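Putative dienelactone hydrolase (Klebsiella pneumoniae subsp. pneumoniae MGH 78578, PDB 3F67) probably acts as a hydrolase of the dienelactone hydrolase family, an alpha/beta-hydrolase expected to cleave ester or lactone bonds. Local coordinates at residues 188-192 / 203-207; 209-215 / 223-227. The contacts are given in a common frame with arbitrary orientation. Residue numbers count along the deposited sequence, not the author numbering.

Interaction 1. Residues 188-192 / 203-207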
loop_
_atom_site.group_PDB
_atom_site.type_symbol
_atom_site.label_atom_id
_atom_site.label_comp_id
_atom_site.label_asym_id
_atom_site.label_seq_id
_atom_site.Cartn_x
_atom_site.Cartn_y
_atom_site.Cartn_z
ATOM N N VAL A 188 -7.574 -15.289 -6.772
ATOM C CA VAL A 188 -6.609 -14.721 -7.716
ATOM C C VAL A 188 -7.130 -14.949 -9.156
ATOM O O VAL A 188 -7.030 -14.051 -10.035
ATOM C CB VAL A 188 -5.187 -15.333 -7.493
ATOM C CG1 VAL A 188 -4.210 -15.001 -8.647
ATOM C CG2 VAL A 188 -4.597 -14.909 -6.123
ATOM N N GLU A 189 -7.712 -16.124 -9.414
ATOM C CA GLU A 189 -8.315 -16.371 -10.725
ATOM C C GLU A 189 -9.491 -15.423 -11.020
ATOM O O GLU A 189 -9.627 -14.913 -12.142
ATOM C CB GLU A 189 -8.749 -17.845 -10.863
ATOM C CG GLU A 189 -9.483 -18.172 -12.157
ATOM C CD GLU A 189 -8.677 -17.929 -13.451
ATOM O OE1 GLU A 189 -7.432 -17.827 -13.425
ATOM O OE2 GLU A 189 -9.326 -17.892 -14.516
ATOM N N THR A 190 -10.350 -15.213 -10.030
ATOM C CA THR A 190 -11.459 -14.278 -10.200
ATOM C C THR A 190 -10.913 -12.896 -10.556
ATOM O O THR A 190 -11.429 -12.225 -11.445
ATOM C CB THR A 190 -12.329 -14.197 -8.912
ATOM O OG1 THR A 190 -12.807 -15.512 -8.600
ATOM C CG2 THR A 190 -13.502 -13.270 -9.093
HETATM N N MSE A 191 -9.850 -12.483 -9.872
HETATM C CA MSE A 191 -9.282 -11.176 -10.149
HETATM C C MSE A 191 -8.647 -11.119 -11.549
HETATM O O MSE A 191 -8.810 -10.119 -12.273
HETATM C CB MSE A 191 -8.224 -10.822 -9.086
HETATM C CG MSE A 191 -7.632 -9.457 -9.329
HETATM SE SE MSE A 191 -8.978 -8.047 -9.011
HETATM C CE MSE A 191 -7.821 -6.507 -9.049
ATOM N N ARG A 192 -7.976 -12.196 -11.954
ATOM C CA ARG A 192 -7.418 -12.249 -13.304
ATOM C C ARG A 192 -8.503 -12.170 -14.361
ATOM O O ARG A 192 -8.290 -11.535 -15.394
ATOM C CB ARG A 192 -6.552 -13.506 -13.524
ATOM C CG ARG A 192 -5.221 -13.402 -12.777
ATOM C CD ARG A 192 -4.437 -14.715 -12.841
ATOM N NE ARG A 192 -3.061 -14.492 -12.369
ATOM C CZ ARG A 192 -2.296 -15.434 -11.830
ATOM N NH1 ARG A 192 -2.749 -16.678 -11.651
ATOM N NH2 ARG A 192 -1.067 -15.140 -11.479
ATOM N N GLU A 203 -0.545 -7.420 -13.483
ATOM C CA GLU A 203 -0.239 -8.838 -13.395
ATOM C C GLU A 203 -0.111 -9.127 -11.930
ATOM O O GLU A 203 0.196 -8.240 -11.130
ATOM C CB GLU A 203 1.076 -9.175 -14.087
ATOM C CG GLU A 203 2.229 -8.483 -13.402
ATOM C CD GLU A 203 3.455 -8.458 -14.265
ATOM O OE1 GLU A 203 4.530 -8.841 -13.777
ATOM O OE2 GLU A 203 3.321 -8.055 -15.452
ATOM N N ILE A 204 -0.370 -10.378 -11.605
ATOM C CA ILE A 204 -0.250 -10.922 -10.248
ATOM C C ILE A 204 0.799 -12.037 -10.285
ATOM O O ILE A 204 0.674 -13.019 -11.041
ATOM C CB ILE A 204 -1.621 -11.492 -9.743
ATOM C CG1 ILE A 204 -2.616 -10.328 -9.618
ATOM C CG2 ILE A 204 -1.455 -12.188 -8.416
ATOM C CD1 ILE A 204 -4.099 -10.762 -9.366
ATOM N N VAL A 205 1.843 -11.864 -9.495
ATOM C CA VAL A 205 2.887 -12.877 -9.368
ATOM C C VAL A 205 2.585 -13.661 -8.107
ATOM O O VAL A 205 2.395 -13.061 -7.040
ATOM C CB VAL A 205 4.255 -12.190 -9.277
ATOM C CG1 VAL A 205 5.392 -13.233 -8.906
ATOM C CG2 VAL A 205 4.548 -11.430 -10.617
ATOM N N VAL A 206 2.510 -15.005 -8.233
ATOM C CA VAL A 206 2.216 -15.861 -7.096
ATOM C C VAL A 206 3.458 -16.666 -6.701
ATOM O O VAL A 206 4.031 -17.388 -7.539
ATOM C CB VAL A 206 1.085 -16.838 -7.425
ATOM C CG1 VAL A 206 0.789 -17.691 -6.195
ATOM C CG2 VAL A 206 -0.166 -16.048 -7.832
ATOM N N TYR A 207 3.899 -16.497 -5.462
ATOM C CA TYR A 207 5.097 -17.171 -4.939
ATOM C C TYR A 207 4.719 -18.526 -4.340
ATOM O O TYR A 207 4.026 -18.577 -3.323
ATOM C CB TYR A 207 5.778 -16.297 -3.875
ATOM C CG TYR A 207 6.427 -15.090 -4.512
ATOM C CD1 TYR A 207 7.738 -15.169 -5.012
ATOM C CD2 TYR A 207 5.716 -13.893 -4.662
ATOM C CE1 TYR A 207 8.337 -14.062 -5.670
ATOM C CE2 TYR A 207 6.302 -12.794 -5.309
ATOM C CZ TYR A 207 7.606 -12.889 -5.776
ATOM O OH TYR A 207 8.201 -11.827 -6.401
HETATM O O HOH W 1 -1.604 -12.127 -13.725
#
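The helical turn 188-192 packs along one face of strand 203-207 and runs nearly antiparallel to it: the two axes come within 9.8 Å and their N-to-C directions make 160°. The nearest backbone pair is Val188 and Ile204, with 7.8 Å between their CA atoms. Strand alternation then decides who takes part. Ile204 and Val206 send their CA-to-CB bonds toward the helix, whereas Glu203 and Val205 point away; Val205 touches Arg233 of helix 224-238 on the far side of the sheet.

Ile204 is the centre of the contact and loses more surface than any other residue here. Its CG2 lies 3.9 Å from Val188 CG1, and its CD1 reaches 3.8 Å from CG of Met191, a selenomethionine in the crystal. Val188 CG1 also sits 4.3 Å from Val206 CG2. Leu149, from a loop, also packs against Val188 and Met191.

Arg192 starts out sideways, but its long, nearly extended chain swings the guanidinium over to the strand. There NH2 donates to Ile204 O at 2.8 Å, with the carbonyl at the edge of the guanidinium, and NE reaches Ile204 N through water 1 (3.1 Å from NE, 3.0 Å from Ile204 N). Strand 202-207 is an edge strand of the sheet; Glu203, Val205 and Tyr207 make the backbone bonds to strand 172-177, so the N-H and C=O of Ile204 face outward. The helix-to-second-strand half of the beta-alpha-beta unit 172-177, 185-197, 202-207 is thus held by apolar side chains, while one arginine and a water satisfy the edge-strand N-H and C=O that no further strand pairs with.

Interaction 2. Residues 209-215 / 223-227; sequences EADHAFN and HEESA
Segment 209-215 is an irregular loop that curls over the first turn of helix 224-238, which 223-227 opens. The backbones are closest at Phe214-His223 (CA atoms 5.0 Å apart) and Asn215-Ala227 (4.7 Å). One direct hydrogen bond joins them, His223 N to Phe214 O, 2.9 Å and nearly straight. Ala213 takes a left-handed conformation (phi/psi 61/39), turning the chain between His212 and Phe214.

Phe214, chi1 p (67°) and chi2 79°, lays its ring along the helix start: CE1 is 3.5 Å from Ser226 O, and CD1 lies 3.6 Å from Ser226 CB and 4.3 Å from Ala227 CB. His223, chi1 t and chi2 -102°, is the N-cap. Its ND1 accepts a weak bond from Ser226 N (3.4 Å) and pairs with Ser226 OG at 2.8 Å, Ser226 being in rotamer m. Glu209 O lies over one face of the imidazole, and Glu209 CB is 3.6 Å from NE2. Water 2 links Glu209 N (2.8 Å) to Ser226 OG (3.1 Å). Asn215, chi1 t, brings OD1 3.4 Å from Ala227 CB.

His212, chi1 t and chi2 77°, lies out of reach of 223-227; its N donates to Asp211 OD1 at 2.6 Å, and its ND1 is hydrogen-bonded to Asp180 OD2. Its side chain touches Cys123, consistent with 209-215 being the loop that carries the histidine of a Cys-His-Asp triad, as in dienelactone hydrolases of the alpha/beta-hydrolase fold.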
loop_
_atom_site.group_PDB
_atom_site.type_symbol
_atom_site.label_atom_id
_atom_site.label_comp_id
_atom_site.label_asym_id
_atom_site.label_seq_id
_atom_site.Cartn_x
_atom_site.Cartn_y
_atom_site.Cartn_z
ATOM N N GLU A 209 6.108 -20.705 -2.451
ATOM C CA GLU A 209 6.488 -21.116 -1.104
ATOM C C GLU A 209 6.011 -20.152 -0.020
ATOM O O GLU A 209 6.241 -20.394 1.160
ATOM C CB GLU A 209 8.017 -21.239 -1.030
ATOM C CG GLU A 209 8.579 -22.274 -2.000
ATOM C CD GLU A 209 7.903 -23.624 -1.828
ATOM O OE1 GLU A 209 7.633 -24.026 -0.666
ATOM O OE2 GLU A 209 7.600 -24.273 -2.859
ATOM N N ALA A 210 5.362 -19.067 -0.416
ATOM C CA ALA A 210 5.102 -17.969 0.518
ATOM C C ALA A 210 3.698 -17.988 1.088
ATOM O O ALA A 210 2.745 -18.282 0.386
ATOM C CB ALA A 210 5.314 -16.623 -0.205
ATOM N N ASP A 211 3.578 -17.576 2.340
ATOM C CA ASP A 211 2.280 -17.398 2.993
ATOM C C ASP A 211 1.896 -15.929 2.884
ATOM O O ASP A 211 2.588 -15.130 2.190
ATOM C CB ASP A 211 2.454 -17.772 4.473
ATOM C CG ASP A 211 1.155 -18.148 5.170
ATOM O OD1 ASP A 211 0.040 -17.760 4.744
ATOM O OD2 ASP A 211 1.287 -18.860 6.197
ATOM N N HIS A 212 0.806 -15.550 3.558
ATOM C CA HIS A 212 0.466 -14.137 3.754
ATOM C C HIS A 212 1.611 -13.436 4.478
ATOM O O HIS A 212 2.341 -14.069 5.245
ATOM C CB HIS A 212 -0.820 -14.018 4.618
ATOM C CG HIS A 212 -1.456 -12.656 4.557
ATOM N ND1 HIS A 212 -2.207 -12.222 3.476
ATOM C CD2 HIS A 212 -1.427 -11.621 5.432
ATOM C CE1 HIS A 212 -2.639 -10.993 3.706
ATOM N NE2 HIS A 212 -2.169 -10.600 4.880
ATOM N N ALA A 213 1.804 -12.140 4.202
ATOM C CA ALA A 213 2.765 -11.318 4.963
ATOM C C ALA A 213 4.204 -11.850 4.844
ATOM O O ALA A 213 5.011 -11.804 5.789
ATOM C CB ALA A 213 2.343 -11.178 6.452
ATOM N N PHE A 214 4.536 -12.304 3.650
ATOM C CA PHE A 214 5.865 -12.907 3.469
ATOM C C PHE A 214 7.015 -11.901 3.426
ATOM O O PHE A 214 8.178 -12.283 3.479
ATOM C CB PHE A 214 5.887 -13.863 2.251
ATOM C CG PHE A 214 5.713 -13.179 0.911
ATOM C CD1 PHE A 214 6.803 -12.507 0.296
ATOM C CD2 PHE A 214 4.494 -13.257 0.226
ATOM C CE1 PHE A 214 6.633 -11.917 -0.967
ATOM C CE2 PHE A 214 4.321 -12.654 -1.053
ATOM C CZ PHE A 214 5.395 -11.991 -1.634
ATOM N N ASN A 215 6.690 -10.615 3.282
ATOM C CA ASN A 215 7.704 -9.593 3.388
ATOM C C ASN A 215 7.932 -9.067 4.802
ATOM O O ASN A 215 8.812 -8.224 5.019
ATOM C CB ASN A 215 7.298 -8.428 2.468
ATOM C CG ASN A 215 8.440 -7.469 2.210
ATOM O OD1 ASN A 215 9.518 -7.869 1.728
ATOM N ND2 ASN A 215 8.229 -6.186 2.547
ATOM N N HIS A 223 9.192 -14.927 4.265
ATOM C CA HIS A 223 9.849 -15.896 3.379
ATOM C C HIS A 223 10.909 -15.132 2.599
ATOM O O HIS A 223 10.597 -14.426 1.628
ATOM C CB HIS A 223 8.869 -16.574 2.419
ATOM C CG HIS A 223 9.475 -17.743 1.699
ATOM N ND1 HIS A 223 9.915 -17.675 0.391
ATOM C CD2 HIS A 223 9.786 -18.991 2.133
ATOM C CE1 HIS A 223 10.438 -18.844 0.044
ATOM N NE2 HIS A 223 10.386 -19.652 1.090
ATOM N N GLU A 224 12.160 -15.283 3.011
ATOM C CA GLU A 224 13.231 -14.403 2.524
ATOM C C GLU A 224 13.365 -14.371 0.994
ATOM O O GLU A 224 13.473 -13.299 0.394
ATOM C CB GLU A 224 14.569 -14.824 3.154
ATOM C CG GLU A 224 15.707 -13.856 2.817
ATOM C CD GLU A 224 17.055 -14.316 3.411
ATOM O OE1 GLU A 224 17.233 -15.513 3.686
ATOM O OE2 GLU A 224 17.949 -13.470 3.593
ATOM N N GLU A 225 13.406 -15.542 0.369
ATOM C CA GLU A 225 13.617 -15.601 -1.083
ATOM C C GLU A 225 12.485 -14.882 -1.843
ATOM O O GLU A 225 12.747 -14.097 -2.787
ATOM C CB GLU A 225 13.762 -17.059 -1.529
ATOM C CG GLU A 225 13.696 -17.252 -3.039
ATOM C CD GLU A 225 13.583 -18.717 -3.448
ATOM O OE1 GLU A 225 14.507 -19.189 -4.132
ATOM O OE2 GLU A 225 12.566 -19.395 -3.109
ATOM N N SER A 226 11.234 -15.110 -1.414
ATOM C CA SER A 226 10.103 -14.414 -2.026
ATOM C C SER A 226 10.086 -12.931 -1.724
ATOM O O SER A 226 9.760 -12.142 -2.607
ATOM C CB SER A 226 8.758 -14.967 -1.547
ATOM O OG SER A 226 8.740 -16.361 -1.726
ATOM N N ALA A 227 10.382 -12.552 -0.480
ATOM C CA ALA A 227 10.413 -11.141 -0.107
ATOM C C ALA A 227 11.443 -10.372 -0.933
ATOM O O ALA A 227 11.138 -9.293 -1.429
ATOM C CB ALA A 227 10.709 -10.992 1.360
HETATM O O HOH W 2 8.052 -18.903 -3.371
HETATM O O HOH W 3 12.059 -7.162 1.011
#

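In the fold
The two contacts follow one another along the chain: interaction 1 ends on strand 202-207, and interaction 2 begins in the loop leaving it and closes on helix 224-238. Their centres are 16 Å apart, yet they touch through Tyr207, which takes no part in the helix-strand contact. Tyr207 CD2 lies 3.6 Å from Phe214 CZ, and Tyr207 CD1 lies 3.6 Å from Ser226 CB. Ile204 and Val206 meet helix 185-197, Val205 and Tyr207 helix 224-238, so the two helices cover opposite faces of this edge strand, as expected of an alpha-beta-alpha sandwich. Interaction 2 carries His212 of the probable Cys123-His212-Asp180 triad, whereas interaction 1 only approaches that site, with Val206 near it but not touching.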